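Side-chain contacts in LS-24 (Lathyrus sativus, PDB 3LP9), which probably binds hemin as a monomer and spermine as a dimer, and may take part in the oxidative stress response and polyamine biosynthesis: residues 18-23 against 216-221; 140-145 against 150-155; 185-190 against 194-199. One frame throughout, in Å; residues are numbered along the deposited sequence.

Contact 1: 18-23 against 216-221; sequences AYFFIN and DYWPSL
Phe20 reaches from strand 17-22 to Trp218 and Leu221, beyond the end of helix 214-217, and meets them by apolar contact alone. The backbones stay well apart, the nearest pair of CA atoms, in Phe20 and Leu221, being 11.0 Å from each other, so the long side chains bridge the interval. In the aromatic pair, CZ at the far end of the Phe20 ring comes to 4.1 Å from CZ3 of Trp218. The two six-membered rings are inclined at 49°, neither stacked nor edge-to-face. Phe20 also meets Phe189, this time edge-to-face. Its CB points toward 216-221, and with CG beside the backbone N (chi1 -69°) the ring extends to both partners. The aliphatic contact differs in direction: Leu221 CD1 approaches the Phe20 ring at its edge, near the ring plane, 4.1 Å from CE2, and the two side chains run roughly at right angles.

The hydrogen bonds lie beside this apolar contact. Leu221 N donates to Trp218 O at 2.9 Å, fastening the turn that offers both side chains to Phe20, while Trp218 NE1 is satisfied by the carbonyl oxygen of Tyr31. A small, wholly buried patch of 102 Å² thus joins residues from the first and last hemopexin repeats, the kind of closure that brings the two chain ends together in a four-bladed beta-propeller, the hemopexin fold.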
loop_
_atom_site.group_PDB
_atom_site.type_symbol
_atom_site.label_atom_id
_atom_site.label_comp_id
_atom_site.label_asym_id
_atom_site.label_seq_id
_atom_site.Cartn_x
_atom_site.Cartn_y
_atom_site.Cartn_z
ATOM N N ALA A 18 -14.165 15.036 16.571
ATOM C CA ALA A 18 -13.543 14.891 15.282
ATOM C C ALA A 18 -12.135 14.282 15.465
ATOM O O ALA A 18 -11.490 14.516 16.464
ATOM C CB ALA A 18 -13.485 16.204 14.599
ATOM N N TYR A 19 -11.699 13.450 14.505
ATOM C CA TYR A 19 -10.354 12.851 14.483
ATOM C C TYR A 19 -9.445 13.669 13.521
ATOM O O TYR A 19 -9.830 13.993 12.382
ATOM C CB TYR A 19 -10.455 11.377 14.019
ATOM C CG TYR A 19 -11.267 10.474 14.905
ATOM C CD1 TYR A 19 -10.637 9.687 15.886
ATOM C CD2 TYR A 19 -12.658 10.389 14.785
ATOM C CE1 TYR A 19 -11.376 8.803 16.729
ATOM C CE2 TYR A 19 -13.406 9.523 15.613
ATOM C CZ TYR A 19 -12.746 8.736 16.591
ATOM O OH TYR A 19 -13.424 7.932 17.484
ATOM N N PHE A 20 -8.257 14.035 14.006
ATOM C CA PHE A 20 -7.318 14.842 13.219
ATOM C C PHE A 20 -6.146 13.933 13.028
ATOM O O PHE A 20 -5.686 13.312 14.002
ATOM C CB PHE A 20 -6.859 16.115 13.967
ATOM C CG PHE A 20 -7.924 17.179 14.155
ATOM C CD1 PHE A 20 -9.158 17.102 13.549
ATOM C CD2 PHE A 20 -7.642 18.306 14.918
ATOM C CE1 PHE A 20 -10.077 18.064 13.707
ATOM C CE2 PHE A 20 -8.549 19.278 15.066
ATOM C CZ PHE A 20 -9.806 19.131 14.464
ATOM N N PHE A 21 -5.670 13.814 11.803
ATOM C CA PHE A 21 -4.522 12.986 11.537
ATOM C C PHE A 21 -3.290 13.822 11.223
ATOM O O PHE A 21 -3.306 14.673 10.334
ATOM C CB PHE A 21 -4.839 11.944 10.442
ATOM C CG PHE A 21 -6.003 11.059 10.785
ATOM C CD1 PHE A 21 -5.839 9.996 11.660
ATOM C CD2 PHE A 21 -7.260 11.351 10.312
ATOM C CE1 PHE A 21 -6.930 9.220 12.049
ATOM C CE2 PHE A 21 -8.366 10.588 10.687
ATOM C CZ PHE A 21 -8.197 9.504 11.570
ATOM N N ILE A 22 -2.240 13.562 11.976
ATOM C CA ILE A 22 -0.999 14.345 11.906
ATOM C C ILE A 22 0.139 13.367 11.834
ATOM O O ILE A 22 0.205 12.468 12.669
ATOM C CB ILE A 22 -0.773 15.224 13.169
ATOM C CG1 ILE A 22 -2.073 15.870 13.633
ATOM C CG2 ILE A 22 0.363 16.279 12.953
ATOM C CD1 ILE A 22 -1.959 16.583 14.895
ATOM N N ASN A 23 1.039 13.533 10.851
ATOM C CA ASN A 23 2.135 12.589 10.650
ATOM C C ASN A 23 1.576 11.159 10.589
ATOM O O ASN A 23 0.706 10.877 9.812
ATOM C CB ASN A 23 3.250 12.779 11.712
ATOM C CG ASN A 23 3.814 14.196 11.702
ATOM O OD1 ASN A 23 3.802 14.877 10.661
ATOM N ND2 ASN A 23 4.296 14.661 12.854
ATOM N N ASP A 216 -5.146 29.317 18.295
ATOM C CA ASP A 216 -5.805 30.506 18.831
ATOM C C ASP A 216 -7.244 30.151 19.056
ATOM O O ASP A 216 -7.853 30.558 20.044
ATOM C CB ASP A 216 -5.736 31.649 17.834
ATOM C CG ASP A 216 -4.383 32.329 17.837
ATOM O OD1 ASP A 216 -3.651 32.168 18.828
ATOM O OD2 ASP A 216 -4.021 33.015 16.837
ATOM N N TYR A 217 -7.760 29.365 18.120
ATOM C CA TYR A 217 -9.151 28.922 18.085
ATOM C C TYR A 217 -9.412 27.727 19.004
ATOM O O TYR A 217 -10.455 27.635 19.639
ATOM C CB TYR A 217 -9.562 28.594 16.625
ATOM C CG TYR A 217 -11.009 28.240 16.426
ATOM C CD1 TYR A 217 -12.024 29.162 16.646
ATOM C CD2 TYR A 217 -11.377 26.994 15.928
ATOM C CE1 TYR A 217 -13.345 28.814 16.412
ATOM C CE2 TYR A 217 -12.685 26.690 15.717
ATOM C CZ TYR A 217 -13.647 27.575 15.984
ATOM O OH TYR A 217 -14.970 27.195 15.775
ATOM N N TRP A 218 -8.448 26.814 19.064
ATOM C CA TRP A 218 -8.521 25.657 19.946
ATOM C C TRP A 218 -7.311 25.619 20.809
ATOM O O TRP A 218 -6.407 24.857 20.512
ATOM C CB TRP A 218 -8.618 24.359 19.145
ATOM C CG TRP A 218 -9.971 24.157 18.503
ATOM C CD1 TRP A 218 -11.193 24.289 19.094
ATOM C CD2 TRP A 218 -10.226 23.787 17.151
ATOM N NE1 TRP A 218 -12.199 24.050 18.191
ATOM C CE2 TRP A 218 -11.623 23.732 16.983
ATOM C CE3 TRP A 218 -9.403 23.520 16.038
ATOM C CZ2 TRP A 218 -12.215 23.364 15.771
ATOM C CZ3 TRP A 218 -10.001 23.182 14.819
ATOM C CH2 TRP A 218 -11.395 23.103 14.708
ATOM N N PRO A 219 -7.280 26.436 21.890
ATOM C CA PRO A 219 -6.135 26.469 22.786
ATOM C C PRO A 219 -5.656 25.104 23.335
ATOM O O PRO A 219 -4.479 24.957 23.656
ATOM C CB PRO A 219 -6.605 27.416 23.902
ATOM C CG PRO A 219 -7.499 28.346 23.225
ATOM C CD PRO A 219 -8.300 27.415 22.347
ATOM N N SER A 220 -6.556 24.135 23.458
ATOM C CA SER A 220 -6.212 22.737 23.826
ATOM C C SER A 220 -5.168 22.083 22.894
ATOM O O SER A 220 -4.531 21.076 23.254
ATOM C CB SER A 220 -7.497 21.930 23.804
ATOM O OG SER A 220 -7.960 21.776 22.453
ATOM N N LEU A 221 -4.953 22.666 21.699
ATOM C CA LEU A 221 -3.962 22.142 20.701
ATOM C C LEU A 221 -2.678 22.954 20.717
ATOM O O LEU A 221 -1.878 22.844 19.820
ATOM C CB LEU A 221 -4.544 22.153 19.284
ATOM C CG LEU A 221 -5.855 21.352 19.032
ATOM C CD1 LEU A 221 -6.375 21.674 17.646
ATOM C CD2 LEU A 221 -5.638 19.851 19.227
#

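Contact 2: 140-145 against 150-155; sequences YARIDY and MVNKEI
Arg142, Val151 and Asn152 carry most of this contact, the pairing of the last two strands of a propeller blade as a beta hairpin. Regular pairing is brief here: Ile143 and Met150 form an antiparallel non-hydrogen-bonded pair, and Val151 N donates to Arg142 O at 2.8 Å, before the edge strand 149-157 is interrupted. Beside this short pairing, side chains supply much of the remaining contact.

Arg142 leaves the strand with CG opposite its backbone N (chi1 177°) and stays extended as far as NE, so that its guanidinium stands alongside the neighbouring segment. Val151 CG1 sits over one face of that group, 3.6 Å above its centre. The other methyl, CG2, turns back to the main chain and rests 3.6 Å from Ile143 C. One valine therefore packs against both a flat charged group and a peptide.

Asn152 OD1 comes to the edge of the guanidinium, though tilted 25° out of its plane. Arg142 NH1 donates to Asn152 OD1 over a short 2.6 Å, though the bond is bent, with 136° at the hydrogen. Amide and guanidinium planes stand 84° apart, joined through the one acceptor, OD1. Arg142 NH2 makes a salt bridge with Glu131, and this second grip, together with the methyl on the face, should limit rotation of the guanidinium. Past the interruption, Ile155 CG2 closes against the main chain, 3.8 Å from Tyr140 O.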
loop_
_atom_site.group_PDB
_atom_site.type_symbol
_atom_site.label_atom_id
_atom_site.label_comp_id
_atom_site.label_asym_id
_atom_site.label_seq_id
_atom_site.Cartn_x
_atom_site.Cartn_y
_atom_site.Cartn_z
ATOM N N TYR A 140 -10.928 20.554 -7.308
ATOM C CA TYR A 140 -11.814 19.813 -6.385
ATOM C C TYR A 140 -12.893 19.025 -7.125
ATOM O O TYR A 140 -13.396 19.443 -8.195
ATOM C CB TYR A 140 -12.482 20.757 -5.381
ATOM C CG TYR A 140 -13.710 21.423 -5.947
ATOM C CD1 TYR A 140 -13.607 22.551 -6.761
ATOM C CD2 TYR A 140 -14.975 20.921 -5.674
ATOM C CE1 TYR A 140 -14.696 23.122 -7.282
ATOM C CE2 TYR A 140 -16.073 21.500 -6.214
ATOM C CZ TYR A 140 -15.917 22.590 -7.019
ATOM O OH TYR A 140 -17.039 23.163 -7.536
ATOM N N ALA A 141 -13.258 17.891 -6.523
ATOM C CA ALA A 141 -14.278 17.017 -7.081
ATOM C C ALA A 141 -15.416 16.953 -6.093
ATOM O O ALA A 141 -15.178 17.003 -4.873
ATOM C CB ALA A 141 -13.719 15.625 -7.306
ATOM N N ARG A 142 -16.632 16.851 -6.626
ATOM C CA ARG A 142 -17.863 16.607 -5.844
ATOM C C ARG A 142 -18.382 15.227 -6.299
ATOM O O ARG A 142 -18.600 15.017 -7.522
ATOM C CB ARG A 142 -18.874 17.689 -6.142
ATOM C CG ARG A 142 -20.217 17.570 -5.488
ATOM C CD ARG A 142 -21.040 18.624 -6.161
ATOM N NE ARG A 142 -22.418 18.529 -5.782
ATOM C CZ ARG A 142 -23.417 19.156 -6.368
ATOM N NH1 ARG A 142 -23.176 19.958 -7.394
ATOM N NH2 ARG A 142 -24.649 18.960 -5.923
ATOM N N ILE A 143 -18.458 14.260 -5.362
ATOM C CA ILE A 143 -18.911 12.901 -5.713
ATOM C C ILE A 143 -20.188 12.429 -4.974
ATOM O O ILE A 143 -20.688 13.109 -4.079
ATOM C CB ILE A 143 -17.769 11.867 -5.591
ATOM C CG1 ILE A 143 -17.609 11.393 -4.146
ATOM C CG2 ILE A 143 -16.488 12.429 -6.185
ATOM C CD1 ILE A 143 -16.644 10.242 -3.962
ATOM N N ASP A 144 -20.714 11.275 -5.370
ATOM C CA ASP A 144 -21.809 10.608 -4.665
ATOM C C ASP A 144 -21.344 9.175 -4.379
ATOM O O ASP A 144 -21.230 8.384 -5.301
ATOM C CB ASP A 144 -23.053 10.640 -5.492
ATOM C CG ASP A 144 -24.241 10.000 -4.800
ATOM O OD1 ASP A 144 -24.133 8.889 -4.193
ATOM O OD2 ASP A 144 -25.323 10.597 -4.865
ATOM N N TYR A 145 -21.013 8.852 -3.126
ATOM C CA TYR A 145 -20.504 7.520 -2.832
ATOM C C TYR A 145 -21.519 6.394 -2.867
ATOM O O TYR A 145 -21.115 5.231 -2.786
ATOM C CB TYR A 145 -19.731 7.456 -1.538
ATOM C CG TYR A 145 -20.566 7.654 -0.285
ATOM C CD1 TYR A 145 -20.426 8.828 0.482
ATOM C CD2 TYR A 145 -21.431 6.640 0.172
ATOM C CE1 TYR A 145 -21.129 9.000 1.676
ATOM C CE2 TYR A 145 -22.199 6.795 1.346
ATOM C CZ TYR A 145 -22.048 7.981 2.100
ATOM O OH TYR A 145 -22.772 8.144 3.264
ATOM N N MET A 150 -19.280 11.071 -10.121
ATOM C CA MET A 150 -19.026 12.484 -10.035
ATOM C C MET A 150 -20.328 13.266 -10.198
ATOM O O MET A 150 -21.013 13.123 -11.223
ATOM C CB MET A 150 -18.030 12.899 -11.109
ATOM C CG MET A 150 -16.634 12.308 -10.978
ATOM S SD MET A 150 -15.344 13.590 -10.964
ATOM C CE MET A 150 -15.351 14.043 -12.670
ATOM N N VAL A 151 -20.696 14.096 -9.215
ATOM C CA VAL A 151 -21.963 14.807 -9.347
ATOM C C VAL A 151 -21.812 15.939 -10.402
ATOM O O VAL A 151 -22.506 15.964 -11.451
ATOM C CB VAL A 151 -22.466 15.351 -7.992
ATOM C CG1 VAL A 151 -23.805 16.065 -8.181
ATOM C CG2 VAL A 151 -22.568 14.189 -6.961
ATOM N N ASN A 152 -20.953 16.914 -10.108
ATOM C CA ASN A 152 -20.522 17.857 -11.148
ATOM C C ASN A 152 -19.782 16.893 -12.015
ATOM O O ASN A 152 -18.770 16.303 -11.543
ATOM C CB ASN A 152 -19.507 18.867 -10.587
ATOM C CG ASN A 152 -20.106 19.772 -9.505
ATOM O OD1 ASN A 152 -21.329 19.750 -9.248
ATOM N ND2 ASN A 152 -19.243 20.578 -8.861
ATOM N N LYS A 153 -20.233 16.681 -13.240
ATOM C CA LYS A 153 -19.517 15.746 -14.133
ATOM C C LYS A 153 -18.118 16.263 -14.523
ATOM O O LYS A 153 -17.353 15.575 -15.216
ATOM C CB LYS A 153 -20.382 15.442 -15.399
ATOM N N GLU A 154 -17.794 17.472 -14.052
ATOM C CA GLU A 154 -16.495 18.087 -14.324
ATOM C C GLU A 154 -15.675 18.476 -13.092
ATOM O O GLU A 154 -16.218 19.073 -12.144
ATOM C CB GLU A 154 -16.714 19.334 -15.142
ATOM C CG GLU A 154 -15.765 19.398 -16.282
ATOM C CD GLU A 154 -16.466 19.983 -17.466
ATOM O OE1 GLU A 154 -16.820 19.174 -18.400
ATOM O OE2 GLU A 154 -16.696 21.236 -17.436
ATOM N N ILE A 155 -14.376 18.148 -13.105
ATOM C CA ILE A 155 -13.430 18.627 -12.063
ATOM C C ILE A 155 -13.097 20.088 -12.320
ATOM O O ILE A 155 -12.521 20.443 -13.353
ATOM C CB ILE A 155 -12.101 17.833 -12.040
ATOM C CG1 ILE A 155 -12.358 16.334 -11.826
ATOM C CG2 ILE A 155 -11.095 18.444 -10.995
ATOM C CD1 ILE A 155 -11.134 15.509 -11.427
#

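Contact 3: 185-190 against 194-199; sequences EVYFFK and YARVKV
Tyr187 and Arg196 lie side by side across two antiparallel strands and point the same way, the ring and guanidinium planes only 21° apart. The touch is made by the aliphatic part of the arginine against the ring: Arg196 CG lies 3.6 Å from Tyr187 CE1, while the phenol OH is hydrogen-bonded to that of Tyr217. Arg196, bent at its second and third torsions, meets the extended Glu185 obliquely. Arg196 NE lies 3.1 Å from Glu185 OE1, a salt bridge whose hydrogen bond is weak, the planes 69° apart. Glu185 OE2 accepts from a water at 2.6 Å that in turn accepts from Lys198 NZ. Replacing Arg196 by an alanine removes the chain beside the Tyr187 ring and would probably leave Glu185 OE1 without this charged mate.

Farther along the same face, the Phe189 and Tyr194 side chains cross, Phe189 CD1 lying 3.6 Å from Tyr194 CB. The opposite face is apolar, with Phe188 CD2 set obliquely against Val197 CG2 at 3.8 Å. Between the faces, four backbone bonds join Val186 with Val197 and Phe188 with Ala195. These are the two inner strands of a four-stranded antiparallel propeller blade, as in the hemopexin fold, with Phe189 close to the calcium ligand Asp175.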
loop_
_atom_site.group_PDB
_atom_site.type_symbol
_atom_site.label_atom_id
_atom_site.label_comp_id
_atom_site.label_asym_id
_atom_site.label_seq_id
_atom_site.Cartn_x
_atom_site.Cartn_y
_atom_site.Cartn_z
ATOM N N GLU A 185 -21.487 23.826 8.110
ATOM C CA GLU A 185 -20.274 24.531 8.417
ATOM C C GLU A 185 -19.108 23.568 8.208
ATOM O O GLU A 185 -19.209 22.385 8.530
ATOM C CB GLU A 185 -20.289 25.085 9.835
ATOM C CG GLU A 185 -21.247 26.248 10.014
ATOM C CD GLU A 185 -21.161 26.887 11.378
ATOM O OE1 GLU A 185 -20.051 26.896 12.025
ATOM O OE2 GLU A 185 -22.218 27.417 11.786
ATOM N N VAL A 186 -18.001 24.078 7.666
ATOM C CA VAL A 186 -16.891 23.227 7.237
ATOM C C VAL A 186 -15.624 23.876 7.707
ATOM O O VAL A 186 -15.552 25.091 7.771
ATOM C CB VAL A 186 -16.873 22.981 5.669
ATOM C CG1 VAL A 186 -15.834 21.945 5.327
ATOM C CG2 VAL A 186 -18.241 22.539 5.194
ATOM N N TYR A 187 -14.667 23.042 8.102
ATOM C CA TYR A 187 -13.380 23.484 8.540
ATOM C C TYR A 187 -12.366 23.063 7.513
ATOM O O TYR A 187 -12.362 21.927 7.066
ATOM C CB TYR A 187 -13.008 22.900 9.925
ATOM C CG TYR A 187 -13.760 23.444 11.088
ATOM C CD1 TYR A 187 -13.513 24.721 11.556
ATOM C CD2 TYR A 187 -14.752 22.679 11.731
ATOM C CE1 TYR A 187 -14.233 25.249 12.632
ATOM C CE2 TYR A 187 -15.460 23.166 12.803
ATOM C CZ TYR A 187 -15.215 24.456 13.239
ATOM O OH TYR A 187 -15.937 24.951 14.264
ATOM N N PHE A 188 -11.490 23.988 7.148
ATOM C CA PHE A 188 -10.374 23.769 6.182
ATOM C C PHE A 188 -9.123 24.116 6.917
ATOM O O PHE A 188 -9.061 25.146 7.602
ATOM C CB PHE A 188 -10.508 24.679 4.906
ATOM C CG PHE A 188 -11.689 24.333 4.040
ATOM C CD1 PHE A 188 -11.563 23.394 2.991
ATOM C CD2 PHE A 188 -12.947 24.896 4.290
ATOM C CE1 PHE A 188 -12.678 23.032 2.240
ATOM C CE2 PHE A 188 -14.036 24.547 3.521
ATOM C CZ PHE A 188 -13.885 23.610 2.482
ATOM N N PHE A 189 -8.111 23.262 6.793
ATOM C CA PHE A 189 -6.821 23.534 7.445
ATOM C C PHE A 189 -5.737 23.651 6.378
ATOM O O PHE A 189 -5.814 23.042 5.288
ATOM C CB PHE A 189 -6.432 22.410 8.425
ATOM C CG PHE A 189 -7.473 22.109 9.492
ATOM C CD1 PHE A 189 -7.790 23.042 10.495
ATOM C CD2 PHE A 189 -8.141 20.879 9.498
ATOM C CE1 PHE A 189 -8.745 22.754 11.471
ATOM C CE2 PHE A 189 -9.106 20.565 10.478
ATOM C CZ PHE A 189 -9.397 21.525 11.484
ATOM N N LYS A 190 -4.720 24.415 6.727
ATOM C CA LYS A 190 -3.590 24.648 5.865
ATOM C C LYS A 190 -2.532 25.250 6.746
ATOM O O LYS A 190 -2.726 26.349 7.343
ATOM C CB LYS A 190 -3.947 25.608 4.733
ATOM C CG LYS A 190 -2.802 25.870 3.832
ATOM C CD LYS A 190 -3.210 25.491 2.465
ATOM C CE LYS A 190 -2.153 25.844 1.489
ATOM N NZ LYS A 190 -2.717 25.803 0.127
ATOM N N TYR A 194 -6.578 27.977 9.704
ATOM C CA TYR A 194 -7.828 27.246 9.495
ATOM C C TYR A 194 -8.820 28.308 8.957
ATOM O O TYR A 194 -8.667 29.531 9.177
ATOM C CB TYR A 194 -8.345 26.597 10.823
ATOM C CG TYR A 194 -8.990 27.612 11.754
ATOM C CD1 TYR A 194 -8.208 28.380 12.610
ATOM C CD2 TYR A 194 -10.366 27.854 11.710
ATOM C CE1 TYR A 194 -8.787 29.409 13.407
ATOM C CE2 TYR A 194 -10.959 28.834 12.495
ATOM C CZ TYR A 194 -10.193 29.605 13.337
ATOM O OH TYR A 194 -10.776 30.597 14.100
ATOM N N ALA A 195 -9.851 27.839 8.283
ATOM C CA ALA A 195 -10.917 28.692 7.818
ATOM C C ALA A 195 -12.207 27.922 8.230
ATOM O O ALA A 195 -12.355 26.715 8.018
ATOM C CB ALA A 195 -10.802 28.872 6.344
ATOM N N ARG A 196 -13.074 28.607 8.954
ATOM C CA ARG A 196 -14.374 28.065 9.315
ATOM C C ARG A 196 -15.327 28.631 8.275
ATOM O O ARG A 196 -15.584 29.804 8.249
ATOM C CB ARG A 196 -14.777 28.504 10.711
ATOM C CG ARG A 196 -16.089 27.924 11.068
ATOM C CD ARG A 196 -16.808 28.886 11.899
ATOM N NE ARG A 196 -17.547 28.319 13.041
ATOM C CZ ARG A 196 -17.620 28.956 14.201
ATOM N NH1 ARG A 196 -16.952 30.094 14.347
ATOM N NH2 ARG A 196 -18.316 28.445 15.208
ATOM N N VAL A 197 -15.818 27.768 7.389
ATOM C CA VAL A 197 -16.672 28.241 6.264
ATOM C C VAL A 197 -18.129 27.836 6.431
ATOM O O VAL A 197 -18.425 26.787 6.990
ATOM C CB VAL A 197 -16.098 27.696 4.908
ATOM C CG1 VAL A 197 -16.889 28.134 3.774
ATOM C CG2 VAL A 197 -14.675 28.201 4.727
ATOM N N LYS A 198 -19.041 28.646 5.898
ATOM C CA LYS A 198 -20.481 28.320 5.827
ATOM C C LYS A 198 -20.793 28.095 4.360
ATOM O O LYS A 198 -20.631 29.009 3.536
ATOM C CB LYS A 198 -21.328 29.480 6.382
ATOM C CG LYS A 198 -22.814 29.600 5.840
ATOM C CD LYS A 198 -23.701 28.582 6.488
ATOM C CE LYS A 198 -24.443 29.254 7.597
ATOM N NZ LYS A 198 -25.667 28.395 7.831
ATOM N N VAL A 199 -21.204 26.871 4.020
ATOM C CA VAL A 199 -21.507 26.524 2.648
ATOM C C VAL A 199 -23.011 26.310 2.479
ATOM O O VAL A 199 -23.814 26.420 3.420
ATOM C CB VAL A 199 -20.686 25.340 2.107
ATOM C CG1 VAL A 199 -19.217 25.427 2.541
ATOM C CG2 VAL A 199 -21.254 24.022 2.606
HETATM O O HOH W 1 -24.485 27.328 10.610
#

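How the contacts relate
Contacts 1 and 3 belong to one buried aromatic region: they touch directly, with Trp218 CZ3 3.6 Å from Phe189 CE1, whereas contact 2 lies on the other side of the chain's centre from contact 1, their centres about 28 Å apart. Contacts 2 and 3 are both hairpins within single blades, yet contact 3 pairs inner strands through regular backbone bonds, while contact 2 involves an interrupted outermost strand and relies more on side chains at a partly exposed site. Contact 1 joins segments almost two hundred residues apart and is apolar between its two segments. Charge thus appears at the less buried positions, in contact 2 and at one end of contact 3.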